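Local coordinates for protein alanine racemase, biosynthetic (PDB 6A2F) that is a dimeric pyridoxal phosphate protein of the alanine racemase family, pairing an N-terminal TIM-type barrel with a beta-rich C-terminal domain, at residues Lys21-Gln26 with Ala195-Ile200; Ile157-Cys162 with Trp207-Ile212. All coordinates share one frame; numbering follows the deposited sequence.

Contact 1. Residues Lys21-Gln26 with Ala195-Ile200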
# COMPACT_ATOMS: atom_id res chain seq x y z
N LYS A 21 -27.54 7.84 6.38
CA LYS A 21 -28.68 7.62 7.27
C LYS A 21 -29.99 8.16 6.68
O LYS A 21 -31.05 7.55 6.85
CB LYS A 21 -28.41 8.21 8.65
CG LYS A 21 -27.67 7.25 9.57
CD LYS A 21 -27.56 7.77 11.00
CE LYS A 21 -28.91 7.85 11.72
NZ LYS A 21 -29.62 6.54 11.76
N ARG A 22 -29.89 9.27 5.95
CA ARG A 22 -31.05 9.92 5.32
C ARG A 22 -31.67 9.09 4.19
O ARG A 22 -32.84 9.27 3.85
CB ARG A 22 -30.66 11.33 4.85
CG ARG A 22 -31.78 12.16 4.22
CD ARG A 22 -32.81 12.65 5.23
NE ARG A 22 -33.69 13.66 4.62
CZ ARG A 22 -34.60 14.38 5.27
NH1 ARG A 22 -34.79 14.23 6.58
NH2 ARG A 22 -35.33 15.27 4.60
N CYS A 23 -30.89 8.16 3.63
CA CYS A 23 -31.40 7.21 2.64
C CYS A 23 -32.44 6.25 3.22
O CYS A 23 -33.31 5.76 2.50
CB CYS A 23 -30.26 6.40 2.02
SG CYS A 23 -29.15 7.38 0.99
N ALA A 24 -32.34 5.98 4.52
CA ALA A 24 -33.29 5.12 5.22
C ALA A 24 -33.44 5.62 6.66
O ALA A 24 -32.96 4.98 7.58
CB ALA A 24 -32.83 3.67 5.19
N PRO A 25 -34.13 6.76 6.85
CA PRO A 25 -34.12 7.47 8.14
C PRO A 25 -34.69 6.68 9.32
O PRO A 25 -34.28 6.89 10.46
CB PRO A 25 -34.94 8.74 7.88
CG PRO A 25 -35.76 8.43 6.68
CD PRO A 25 -34.96 7.46 5.85
N GLN A 26 -35.62 5.77 9.05
CA GLN A 26 -36.22 4.98 10.13
C GLN A 26 -35.39 3.74 10.48
O GLN A 26 -35.74 2.96 11.37
CB GLN A 26 -37.66 4.59 9.78
CG GLN A 26 -38.55 5.78 9.48
CD GLN A 26 -39.98 5.38 9.16
OE1 GLN A 26 -40.92 6.12 9.46
NE2 GLN A 26 -40.15 4.21 8.54
N ALA A 195 -23.04 1.27 -2.20
CA ALA A 195 -23.71 1.17 -3.49
C ALA A 195 -25.22 0.99 -3.32
O ALA A 195 -26.01 1.76 -3.88
CB ALA A 195 -23.12 0.03 -4.31
N ALA A 196 -25.60 0.00 -2.52
CA ALA A 196 -27.01 -0.31 -2.30
C ALA A 196 -27.72 0.74 -1.45
O ALA A 196 -28.92 0.97 -1.65
CB ALA A 196 -27.16 -1.70 -1.68
N VAL A 197 -27.00 1.36 -0.52
CA VAL A 197 -27.57 2.42 0.33
C VAL A 197 -28.10 3.55 -0.54
O VAL A 197 -29.12 4.18 -0.22
CB VAL A 197 -26.55 2.97 1.35
CG1 VAL A 197 -27.02 4.29 1.96
CG2 VAL A 197 -26.30 1.95 2.46
N LEU A 198 -27.42 3.80 -1.65
CA LEU A 198 -27.77 4.90 -2.53
C LEU A 198 -28.74 4.51 -3.65
O LEU A 198 -29.46 5.36 -4.16
CB LEU A 198 -26.51 5.54 -3.13
CG LEU A 198 -25.66 6.41 -2.19
CD1 LEU A 198 -24.21 6.45 -2.66
CD2 LEU A 198 -26.23 7.81 -2.04
N THR A 199 -28.77 3.23 -4.03
CA THR A 199 -29.50 2.84 -5.23
C THR A 199 -30.49 1.68 -5.10
O THR A 199 -31.36 1.52 -5.96
CB THR A 199 -28.54 2.56 -6.40
OG1 THR A 199 -27.65 1.50 -6.05
CG2 THR A 199 -27.74 3.81 -6.77
N ILE A 200 -30.38 0.86 -4.05
CA ILE A 200 -31.27 -0.30 -3.87
C ILE A 200 -32.07 -0.22 -2.56
O ILE A 200 -31.76 -0.94 -1.60
CB ILE A 200 -30.50 -1.67 -3.89
CG1 ILE A 200 -29.26 -1.64 -4.80
CG2 ILE A 200 -31.44 -2.82 -4.24
CD1 ILE A 200 -29.51 -1.43 -6.27
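Cys23 reaches across to the last turn of helix 194-199 and sets its short side chain on Val197. Cys23 CB and SG lie side by side on the same two atoms: both meet Val197 CG1 at 3.9 Å, and both come within 3.4 Å of the backbone oxygen Val197 O. The sulfur goes on to the next residue, with Cys23 SG 4.2 Å from Leu198 CD2. With chi1 -68°, SG stands anti to the carbonyl carbon of Cys23 and is carried to the helix, while Val197 turns CG1 toward the cysteine.

Cys23 alone makes the close part of the contact from its segment, and Val197 beneath it is buried. The flank is looser. Leu198 starts out pointing away from the 21-26 segment and gives it little more than the CD2 methyl, its side chain also resting on Pro219. Beyond Cys23 the chain turns off to Pro25 and Gln26, both exposed, and Lys21 on the helix heads elsewhere, to a salt bridge with Asp54.

The backbone oxygen Val197 O, which lies against the cysteine, is hydrogen-bonded to His204 NE2. The contact is van der Waals in kind, apolar at CG1 and CD2, with the cysteine also lying against that carbonyl oxygen. It joins the chain around Cys23, at the C-terminal side of helix 10-22, to helix 194-199 on the outer layer of the barrel.

Contact 2. Residues Ile157-Cys162 with Trp207-Ile212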
# COMPACT_ATOMS: atom_id res chain seq x y z
N ILE A 157 -27.37 -11.54 7.44
CA ILE A 157 -26.49 -10.65 6.67
C ILE A 157 -26.05 -11.30 5.34
O ILE A 157 -25.79 -12.50 5.28
CB ILE A 157 -25.27 -10.16 7.52
CG1 ILE A 157 -24.52 -9.03 6.80
CG2 ILE A 157 -24.33 -11.31 7.89
CD1 ILE A 157 -23.40 -8.39 7.60
N SER A 158 -26.03 -10.48 4.29
CA SER A 158 -25.47 -10.87 3.00
C SER A 158 -24.89 -9.64 2.32
O SER A 158 -25.11 -8.51 2.77
CB SER A 158 -26.52 -11.54 2.12
OG SER A 158 -25.91 -12.40 1.17
N HIS A 159 -24.16 -9.85 1.24
CA HIS A 159 -23.39 -8.78 0.60
C HIS A 159 -23.44 -8.91 -0.92
O HIS A 159 -23.23 -10.01 -1.46
CB HIS A 159 -21.95 -8.82 1.12
CG HIS A 159 -21.11 -7.65 0.70
ND1 HIS A 159 -21.23 -6.40 1.28
CD2 HIS A 159 -20.13 -7.54 -0.23
CE1 HIS A 159 -20.37 -5.57 0.72
NE2 HIS A 159 -19.69 -6.24 -0.20
N PHE A 160 -23.72 -7.80 -1.61
CA PHE A 160 -23.83 -7.76 -3.07
C PHE A 160 -22.48 -7.86 -3.76
O PHE A 160 -21.47 -7.40 -3.22
CB PHE A 160 -24.48 -6.45 -3.53
CG PHE A 160 -25.97 -6.38 -3.30
CD1 PHE A 160 -26.83 -7.26 -3.94
CD2 PHE A 160 -26.51 -5.39 -2.48
CE1 PHE A 160 -28.20 -7.18 -3.75
CE2 PHE A 160 -27.88 -5.30 -2.29
CZ PHE A 160 -28.73 -6.19 -2.92
N ALA A 161 -22.46 -8.42 -4.97
CA ALA A 161 -21.23 -8.50 -5.77
C ALA A 161 -21.12 -7.41 -6.85
O ALA A 161 -20.02 -7.09 -7.30
CB ALA A 161 -21.10 -9.88 -6.41
N CYS A 162 -22.26 -6.86 -7.26
CA CYS A 162 -22.29 -5.96 -8.41
C CYS A 162 -23.24 -4.78 -8.23
O CYS A 162 -23.69 -4.18 -9.22
CB CYS A 162 -22.69 -6.72 -9.68
SG CYS A 162 -21.77 -8.24 -10.02
N TRP A 207 -30.28 -2.63 9.11
CA TRP A 207 -28.99 -1.99 9.30
C TRP A 207 -28.26 -1.81 7.98
O TRP A 207 -27.93 -2.79 7.30
CB TRP A 207 -28.11 -2.77 10.30
CG TRP A 207 -28.51 -2.60 11.74
CD1 TRP A 207 -29.56 -3.20 12.37
CD2 TRP A 207 -27.86 -1.79 12.73
NE1 TRP A 207 -29.61 -2.81 13.69
CE2 TRP A 207 -28.58 -1.94 13.93
CE3 TRP A 207 -26.74 -0.95 12.71
CZ2 TRP A 207 -28.22 -1.28 15.12
CZ3 TRP A 207 -26.38 -0.29 13.88
CH2 TRP A 207 -27.12 -0.47 15.07
N LEU A 208 -28.01 -0.56 7.61
CA LEU A 208 -27.18 -0.22 6.46
C LEU A 208 -25.72 -0.45 6.82
O LEU A 208 -25.35 -0.39 7.99
CB LEU A 208 -27.39 1.24 6.07
CG LEU A 208 -28.83 1.77 5.91
CD1 LEU A 208 -28.81 3.27 5.72
CD2 LEU A 208 -29.56 1.08 4.76
N ARG A 209 -24.88 -0.72 5.82
CA ARG A 209 -23.45 -0.88 6.05
C ARG A 209 -22.63 -0.01 5.12
O ARG A 209 -21.90 -0.54 4.27
CB ARG A 209 -23.02 -2.35 5.90
CG ARG A 209 -23.86 -3.35 6.67
CD ARG A 209 -23.20 -4.72 6.71
NE ARG A 209 -22.86 -5.23 5.38
CZ ARG A 209 -23.69 -5.92 4.59
NH1 ARG A 209 -24.93 -6.19 4.98
NH2 ARG A 209 -23.27 -6.33 3.40
N PRO A 210 -22.74 1.33 5.26
CA PRO A 210 -21.92 2.19 4.41
C PRO A 210 -20.45 2.21 4.82
O PRO A 210 -20.14 2.38 6.00
CB PRO A 210 -22.56 3.57 4.58
CG PRO A 210 -23.23 3.52 5.90
CD PRO A 210 -23.71 2.11 6.05
N GLY A 211 -19.58 2.00 3.84
CA GLY A 211 -18.14 2.14 4.00
C GLY A 211 -17.61 3.28 3.15
O GLY A 211 -17.54 4.43 3.60
N ILE A 212 -17.25 2.97 1.90
CA ILE A 212 -16.58 3.90 1.00
C ILE A 212 -17.26 5.28 0.87
O ILE A 212 -16.58 6.31 0.82
CB ILE A 212 -16.31 3.26 -0.39
CG1 ILE A 212 -15.33 4.10 -1.23
CG2 ILE A 212 -17.61 3.01 -1.14
CD1 ILE A 212 -13.89 4.04 -0.77
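Arg209 sends its guanidinium into the angle between Ser158 O and the imidazole of His159, and NH2 is the atom that serves both. Toward the ring the fit is planar at each end: Arg209 NH2 donates to His159 ND1 over 2.9 Å, the nitrogen lying in the imidazole plane and ND1 in the guanidinium plane, although the two planes are 45° apart. They meet edge to edge, twisted about the bond, with no stacking. The N-H...N angle of 135° is bent.

The second acceptor is Ser158 O, 2.9 Å from Arg209 NH2. Here the donor sits above the carbonyl plane, and a weak second bond from Arg209 NH1 to the same oxygen, 3.2 Å long, makes the grip a fork. Over one face of the guanidinium lies Ile157, whose CG1 is 3.4 Å from Arg209 NH1, while its CD1 packs 3.8 Å from Arg209 CD. The arginine bends at chi3 (-54°), which turns its head out of line with the CB-CG-CD stem.

NH1 also meets Ser190 OG, and NE donates to N1 of the pyridoxal phosphate-lysine at position 34. With ND1 accepting from the arginine, NE2 of the ring is hydrogen-bonded to Tyr254 OH of the second subunit. The Ser158, His159 and Ser190 contacts thus hold the arginine in place against the cofactor, and its positive charge would be expected to disfavour protonation of N1. An arginine paired with the pyridine nitrogen is the hallmark of the fold-type III, alanine racemase-like cofactor site, at the mouth of a TIM-type barrel.

Contacts 1 and 2 lie 11 Å apart between centres and interleave along the chain, helix 194-199 leading into strand 207-208. They touch directly: Ala196 CB packs 3.7 Å from Phe160 CE2, and Val197 CG2 lies 3.8 Å from Leu208 CB. The helix of contact 1 therefore rests on both segments of contact 2. Their settings differ. The side chain of His159 is about 5 Å from a bound D-lysine, against about 13 Å for that of Val197. Gly211 and Ile212 of contact 2 give backbone N-H groups to the cofactor phosphate, with Gly211 N also bonded to Ser194 OG at the start of the same helix.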